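Local structure of ssDNA binding RNA Polymerase cofactor (Pseudomonas phage LUZ7, 6QLC) at the interface of chains A and B. The protein binds single-stranded DNA and serves as a cofactor of RNA polymerase, acting as a transcription regulator of this N4-related phage. Coordinates in Å, arbitrary orientation; residue numbers count along the deposited sequence, not the author numbering. Chains: chain A/B, ssDNA binding RNA Polymerase cofactor.

Contacts 1 and 2 are neighbouring stretches of one two-fold symmetric interface, their C-alpha centres about 12 Å apart, and they share A:Asn30 and B:Ile89. Both run along the same antiparallel pairing of strand 27-34 of chain A with strand 88-93 of chain B. Contact 1 takes the outer end of that pairing, where B:Leu91 sinks into chain A; contact 2 takes the inner end and the apolar core at the two-fold axis, where the helices 73-86 of both chains meet. With each contact repeated by exchange of the chains, the last strand of each chain pairs with strand 27-34 of the other, which suggests a firmly interlocked dimer.

Contact 1: the interface of chains A and B. Residues chain A 26-30, 48, 62-63, 76; chain B 89-93.
Reciprocal backbone hydrogen bonds join strand 27-34 of chain A to strand 88-93 of chain B, antiparallel. A:Asn30 N gives its hydrogen to B:Lys90 O at 2.8 Å, nearly along the C=O axis, and B:Lys90 N returns a bond to A:Asn30 O at 3.0 Å. A:Tyr28 and B:Gly92 make the next reciprocal pair: B:Gly92 N reaches A:Tyr28 O at 2.8 Å and almost straight, while the bond from A:Tyr28 N to B:Gly92 O is short and more bent (143° at H). The N-H of B:Leu91, on the opposite edge of its strand, is taken by a side chain instead: it points at the phenol oxygen OH of A:Tyr76 (2.8 Å, 172°). That ring swings out from helix 73-86 with CG anti to the backbone N (chi1 165°), and A:Leu62 O lies in plane at its edge. Apolar packing centres on B:Leu91, whose CG is also anti to its N. Its CD2 branch meets A:Thr63 CG2 tightly at 3.5 Å, the side chains crossing near a right angle; CD1 faces A:Leu48 CD1 at 3.9 Å and A:Ala27 CB. Beside it, the A:Leu29 and B:Ile89 side chains cross obliquely, CD1 of the leucine touching CG2 of the isoleucine at 3.7 Å. In the deposited dimer the site pairs the last strand of one chain with the other's sheet and probably helps hold the two chains together, with B:Leu91 as the plug and A:Tyr76 as the clasp.

Contact 2: the interface of chains A and B. Residues chain A 30-33, 44, 84, 87, 89; chain B 31, 44, 84, 87-89.
B:Leu87, A:Phe31 and A:Val84 carry the apolar core at the two-fold axis. B:Leu87 lies just before strand 88-93 with CG anti to its carbonyl carbon (chi1 -80°) and CD1 anti to CA. CD1 meets A:Leu87 CD1 at 3.6 Å, the leucines crossing at about a right angle, whereas CD2 turns to A:His32 O and, at 4.1 Å, to A:Phe33 CD1. A:Phe31, with CG anti to its carbonyl carbon (chi1 -63°), and B:Phe31 approach from opposite sides, and the rings pass with faces turned inward, tilted to one another, A:Phe31 CD2 4.0 Å from B:Phe31 CE2. The A:Phe31 ring also runs alongside B:Ile89, pointing the same way, with CD2 3.9 Å from B:Ile89 CG1; A:Leu87 CD1 and A:Val44 O sit in plane at its edge. A:Val84 slides past B:Ile89 in the opposite direction; chi1 177° sets CG1 anti to the backbone N and CG2 beside it, and this CG2 branch presses on B:Ile89 CD1 at 3.5 Å, a tight fit repeated by symmetry. Flanking this core, A:His32 N donates to B:Ile88 O (2.7 Å) nearly along the C=O axis, and B:Ile88 N answers to A:His32 O (2.8 Å), in the carbonyl plane. The site lies where the ends of both helices 73-86 run into strands 88-93; phenylalanines from strands 27-34 fill the middle, and the A:Val44 and B:Val44 methyls from strands 40-48 meet on the side away from the helices.

Contact 1: the interface of chains A and B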
loop_
_atom_site.group_PDB
_atom_site.type_symbol
_atom_site.label_atom_id
_atom_site.label_comp_id
_atom_site.label_asym_id
_atom_site.label_seq_id
_atom_site.Cartn_x
_atom_site.Cartn_y
_atom_site.Cartn_z
ATOM N N SER A 26 12.644 -12.516 -5.194
ATOM C CA SER A 26 11.873 -11.433 -5.801
ATOM C C SER A 26 11.897 -10.221 -4.879
ATOM O O SER A 26 12.235 -10.324 -3.697
ATOM C CB SER A 26 10.425 -11.851 -6.092
ATOM O OG SER A 26 9.847 -12.518 -4.984
ATOM N N ALA A 27 11.534 -9.069 -5.436
ATOM C CA ALA A 27 11.474 -7.830 -4.678
ATOM C C ALA A 27 10.039 -7.542 -4.255
ATOM O O ALA A 27 9.088 -7.957 -4.921
ATOM C CB ALA A 27 12.028 -6.665 -5.490
ATOM N N TYR A 28 9.894 -6.838 -3.125
ATOM C CA TYR A 28 8.602 -6.476 -2.558
ATOM C C TYR A 28 8.593 -4.993 -2.221
ATOM O O TYR A 28 9.609 -4.425 -1.812
ATOM C CB TYR A 28 8.277 -7.302 -1.279
ATOM C CG TYR A 28 7.826 -8.716 -1.595
ATOM C CD1 TYR A 28 8.674 -9.601 -2.259
ATOM C CD2 TYR A 28 6.546 -9.161 -1.268
ATOM C CE1 TYR A 28 8.274 -10.890 -2.586
ATOM C CE2 TYR A 28 6.134 -10.467 -1.587
ATOM C CZ TYR A 28 7.011 -11.322 -2.247
ATOM O OH TYR A 28 6.643 -12.610 -2.580
ATOM N N LEU A 29 7.438 -4.367 -2.392
ATOM C CA LEU A 29 7.220 -3.004 -1.925
ATOM C C LEU A 29 6.352 -3.062 -0.682
ATOM O O LEU A 29 5.178 -3.434 -0.767
ATOM C CB LEU A 29 6.545 -2.152 -2.993
ATOM C CG LEU A 29 6.601 -0.682 -2.614
ATOM C CD1 LEU A 29 7.930 -0.141 -3.035
ATOM C CD2 LEU A 29 5.486 0.085 -3.262
ATOM N N ASN A 30 6.912 -2.661 0.454
ATOM C CA ASN A 30 6.252 -2.775 1.744
ATOM C C ASN A 30 5.797 -1.420 2.253
ATOM O O ASN A 30 6.564 -0.450 2.254
ATOM C CB ASN A 30 7.190 -3.423 2.745
ATOM C CG ASN A 30 7.537 -4.826 2.340
ATOM O OD1 ASN A 30 6.670 -5.694 2.320
ATOM N ND2 ASN A 30 8.790 -5.050 1.959
ATOM N N LEU A 48 6.719 -7.361 -6.575
ATOM C CA LEU A 48 7.011 -6.742 -7.867
ATOM C C LEU A 48 7.361 -7.850 -8.858
ATOM O O LEU A 48 8.487 -8.359 -8.873
ATOM C CB LEU A 48 8.136 -5.717 -7.743
ATOM C CG LEU A 48 8.014 -4.757 -6.550
ATOM C CD1 LEU A 48 9.228 -3.853 -6.474
ATOM C CD2 LEU A 48 6.754 -3.937 -6.664
ATOM N N LEU A 62 13.461 2.766 -7.279
ATOM C CA LEU A 62 13.891 2.610 -5.897
ATOM C C LEU A 62 15.245 1.924 -5.762
ATOM O O LEU A 62 15.620 1.546 -4.650
ATOM C CB LEU A 62 12.843 1.827 -5.112
ATOM C CG LEU A 62 11.504 2.536 -4.985
ATOM C CD1 LEU A 62 10.698 1.890 -3.879
ATOM C CD2 LEU A 62 11.752 4.009 -4.698
ATOM N N THR A 63 15.982 1.747 -6.863
ATOM C CA THR A 63 17.269 1.047 -6.828
ATOM C C THR A 63 18.379 1.749 -7.593
ATOM O O THR A 63 19.550 1.557 -7.246
ATOM C CB THR A 63 17.135 -0.366 -7.403
ATOM O OG1 THR A 63 16.579 -0.276 -8.716
ATOM C CG2 THR A 63 16.239 -1.226 -6.551
ATOM N N TYR A 76 17.684 6.928 -2.055
ATOM C CA TYR A 76 16.625 5.950 -1.861
ATOM C C TYR A 76 15.561 6.483 -0.899
ATOM O O TYR A 76 14.373 6.549 -1.242
ATOM C CB TYR A 76 17.246 4.643 -1.372
ATOM C CG TYR A 76 16.269 3.646 -0.798
ATOM C CD1 TYR A 76 15.560 2.790 -1.620
ATOM C CD2 TYR A 76 16.069 3.552 0.571
ATOM C CE1 TYR A 76 14.678 1.883 -1.107
ATOM C CE2 TYR A 76 15.181 2.641 1.102
ATOM C CZ TYR A 76 14.486 1.813 0.259
ATOM O OH TYR A 76 13.600 0.900 0.782
ATOM N N ILE B 89 7.468 3.720 3.088
ATOM C CA ILE B 89 7.628 2.732 2.028
ATOM C C ILE B 89 9.051 2.210 2.061
ATOM O O ILE B 89 10.006 2.990 2.133
ATOM C CB ILE B 89 7.280 3.316 0.654
ATOM C CG1 ILE B 89 5.756 3.433 0.556
ATOM C CG2 ILE B 89 7.819 2.428 -0.435
ATOM C CD1 ILE B 89 5.285 4.335 -0.543
ATOM N N LYS B 90 9.185 0.889 2.050
ATOM C CA LYS B 90 10.471 0.212 2.024
ATOM C C LYS B 90 10.451 -0.826 0.916
ATOM O O LYS B 90 9.461 -1.540 0.743
ATOM C CB LYS B 90 10.785 -0.493 3.345
ATOM C CG LYS B 90 10.672 0.378 4.606
ATOM C CD LYS B 90 10.907 -0.473 5.861
ATOM C CE LYS B 90 11.094 0.392 7.112
ATOM N NZ LYS B 90 11.028 -0.413 8.381
ATOM N N LEU B 91 11.550 -0.914 0.182
ATOM C CA LEU B 91 11.743 -1.968 -0.809
ATOM C C LEU B 91 12.469 -3.146 -0.163
ATOM O O LEU B 91 13.556 -2.975 0.397
ATOM C CB LEU B 91 12.545 -1.428 -1.988
ATOM C CG LEU B 91 13.087 -2.420 -3.005
ATOM C CD1 LEU B 91 11.959 -2.947 -3.869
ATOM C CD2 LEU B 91 14.117 -1.710 -3.836
ATOM N N GLY B 92 11.882 -4.327 -0.240
ATOM C CA GLY B 92 12.475 -5.512 0.363
ATOM C C GLY B 92 12.620 -6.649 -0.626
ATOM O O GLY B 92 11.712 -6.921 -1.409
ATOM N N VAL B 93 13.777 -7.313 -0.578
ATOM C CA VAL B 93 14.067 -8.486 -1.402
ATOM C C VAL B 93 14.034 -9.730 -0.519
ATOM O O VAL B 93 14.692 -9.780 0.530
ATOM C CB VAL B 93 15.422 -8.356 -2.125
ATOM C CG1 VAL B 93 16.543 -8.028 -1.149
ATOM C CG2 VAL B 93 15.740 -9.629 -2.889
#

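Contact 2: the interface of chains A and B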
loop_
_atom_site.group_PDB
_atom_site.type_symbol
_atom_site.label_atom_id
_atom_site.label_comp_id
_atom_site.label_asym_id
_atom_site.label_seq_id
_atom_site.Cartn_x
_atom_site.Cartn_y
_atom_site.Cartn_z
ATOM N N ASN A 30 6.912 -2.661 0.454
ATOM C CA ASN A 30 6.252 -2.775 1.744
ATOM C C ASN A 30 5.797 -1.420 2.253
ATOM O O ASN A 30 6.564 -0.450 2.254
ATOM C CB ASN A 30 7.190 -3.423 2.745
ATOM C CG ASN A 30 7.537 -4.826 2.340
ATOM O OD1 ASN A 30 6.670 -5.694 2.320
ATOM N ND2 ASN A 30 8.790 -5.050 1.959
ATOM N N PHE A 31 4.563 -1.373 2.720
ATOM C CA PHE A 31 3.979 -0.161 3.267
ATOM C C PHE A 31 3.919 -0.320 4.782
ATOM O O PHE A 31 3.137 -1.130 5.288
ATOM C CB PHE A 31 2.590 0.064 2.676
ATOM C CG PHE A 31 2.597 0.283 1.192
ATOM C CD1 PHE A 31 2.861 -0.763 0.323
ATOM C CD2 PHE A 31 2.367 1.543 0.674
ATOM C CE1 PHE A 31 2.885 -0.565 -1.045
ATOM C CE2 PHE A 31 2.379 1.753 -0.684
ATOM C CZ PHE A 31 2.643 0.694 -1.551
ATOM N N HIS A 32 4.730 0.454 5.504
ATOM C CA HIS A 32 4.734 0.403 6.961
ATOM C C HIS A 32 4.016 1.604 7.546
ATOM O O HIS A 32 3.995 2.687 6.953
ATOM C CB HIS A 32 6.158 0.355 7.512
ATOM C CG HIS A 32 6.812 -0.974 7.333
ATOM N ND1 HIS A 32 7.477 -1.321 6.175
ATOM C CD2 HIS A 32 6.875 -2.056 8.145
ATOM C CE1 HIS A 32 7.932 -2.557 6.288
ATOM N NE2 HIS A 32 7.583 -3.024 7.474
ATOM N N PHE A 33 3.440 1.402 8.734
ATOM C CA PHE A 33 2.806 2.486 9.458
ATOM C C PHE A 33 3.233 2.499 10.923
ATOM O O PHE A 33 3.373 1.432 11.530
ATOM C CB PHE A 33 1.291 2.367 9.366
ATOM C CG PHE A 33 0.590 3.635 9.691
ATOM C CD1 PHE A 33 0.428 4.623 8.719
ATOM C CD2 PHE A 33 0.121 3.869 10.980
ATOM C CE1 PHE A 33 -0.214 5.826 9.027
ATOM C CE2 PHE A 33 -0.518 5.054 11.305
ATOM C CZ PHE A 33 -0.691 6.042 10.328
ATOM N N VAL A 44 0.762 -3.650 4.326
ATOM C CA VAL A 44 0.550 -4.398 3.090
ATOM C C VAL A 44 1.892 -4.557 2.401
ATOM O O VAL A 44 2.790 -3.719 2.541
ATOM C CB VAL A 44 -0.442 -3.708 2.121
ATOM C CG1 VAL A 44 -1.697 -3.344 2.815
ATOM C CG2 VAL A 44 0.160 -2.456 1.540
ATOM N N VAL A 84 5.427 8.185 -1.427
ATOM C CA VAL A 84 4.436 8.469 -0.387
ATOM C C VAL A 84 3.692 9.767 -0.688
ATOM O O VAL A 84 2.458 9.796 -0.717
ATOM C CB VAL A 84 5.096 8.534 1.009
ATOM C CG1 VAL A 84 4.072 8.907 2.060
ATOM C CG2 VAL A 84 5.695 7.214 1.361
ATOM N N LEU A 87 1.002 9.194 -3.263
ATOM C CA LEU A 87 -0.010 8.172 -3.057
ATOM C C LEU A 87 -1.368 8.804 -2.808
ATOM O O LEU A 87 -1.485 9.866 -2.196
ATOM C CB LEU A 87 0.336 7.299 -1.857
ATOM C CG LEU A 87 1.356 6.212 -2.098
ATOM C CD1 LEU A 87 1.535 5.471 -0.788
ATOM C CD2 LEU A 87 0.847 5.299 -3.186
ATOM N N ILE A 89 -4.912 7.336 -1.091
ATOM C CA ILE A 89 -5.559 6.221 -0.411
ATOM C C ILE A 89 -7.062 6.398 -0.506
ATOM O O ILE A 89 -7.585 7.485 -0.242
ATOM C CB ILE A 89 -5.102 6.107 1.047
ATOM C CG1 ILE A 89 -3.686 5.524 1.062
ATOM C CG2 ILE A 89 -6.050 5.226 1.817
ATOM C CD1 ILE A 89 -2.961 5.717 2.358
ATOM N N PHE B 31 -4.490 1.692 -2.663
ATOM C CA PHE B 31 -3.405 2.644 -2.818
ATOM C C PHE B 31 -3.303 2.989 -4.300
ATOM O O PHE B 31 -2.903 2.143 -5.105
ATOM C CB PHE B 31 -2.102 2.046 -2.295
ATOM C CG PHE B 31 -2.130 1.740 -0.827
ATOM C CD1 PHE B 31 -2.880 0.683 -0.337
ATOM C CD2 PHE B 31 -1.426 2.530 0.061
ATOM C CE1 PHE B 31 -2.922 0.405 1.016
ATOM C CE2 PHE B 31 -1.451 2.260 1.409
ATOM C CZ PHE B 31 -2.207 1.193 1.892
ATOM N N VAL B 44 -1.908 -1.309 -5.222
ATOM C CA VAL B 44 -2.130 -2.440 -4.325
ATOM C C VAL B 44 -3.461 -2.231 -3.626
ATOM O O VAL B 44 -3.903 -1.098 -3.410
ATOM C CB VAL B 44 -1.017 -2.604 -3.260
ATOM C CG1 VAL B 44 0.323 -2.601 -3.889
ATOM C CG2 VAL B 44 -1.071 -1.486 -2.252
ATOM N N VAL B 84 -1.520 8.724 4.480
ATOM C CA VAL B 84 -0.425 8.887 3.521
ATOM C C VAL B 84 0.775 9.562 4.179
ATOM O O VAL B 84 1.898 9.052 4.121
ATOM C CB VAL B 84 -0.885 9.687 2.281
ATOM C CG1 VAL B 84 0.277 9.915 1.338
ATOM C CG2 VAL B 84 -1.959 8.948 1.557
ATOM N N LEU B 87 2.759 7.079 6.202
ATOM C CA LEU B 87 3.252 5.857 5.591
ATOM C C LEU B 87 4.765 5.893 5.462
ATOM O O LEU B 87 5.369 6.941 5.231
ATOM C CB LEU B 87 2.661 5.668 4.199
ATOM C CG LEU B 87 1.260 5.107 4.142
ATOM C CD1 LEU B 87 0.884 4.995 2.678
ATOM C CD2 LEU B 87 1.247 3.760 4.822
ATOM N N ILE B 88 5.366 4.719 5.558
ATOM C CA ILE B 88 6.774 4.522 5.270
ATOM C C ILE B 88 6.837 3.432 4.218
ATOM O O ILE B 88 6.292 2.342 4.424
ATOM C CB ILE B 88 7.564 4.116 6.523
ATOM C CG1 ILE B 88 7.437 5.190 7.604
ATOM C CG2 ILE B 88 9.035 3.884 6.167
ATOM C CD1 ILE B 88 7.940 6.563 7.147
ATOM N N ILE B 89 7.468 3.720 3.088
ATOM C CA ILE B 89 7.628 2.732 2.028
ATOM C C ILE B 89 9.051 2.210 2.061
ATOM O O ILE B 89 10.006 2.990 2.133
ATOM C CB ILE B 89 7.280 3.316 0.654
ATOM C CG1 ILE B 89 5.756 3.433 0.556
ATOM C CG2 ILE B 89 7.819 2.428 -0.435
ATOM C CD1 ILE B 89 5.285 4.335 -0.543
#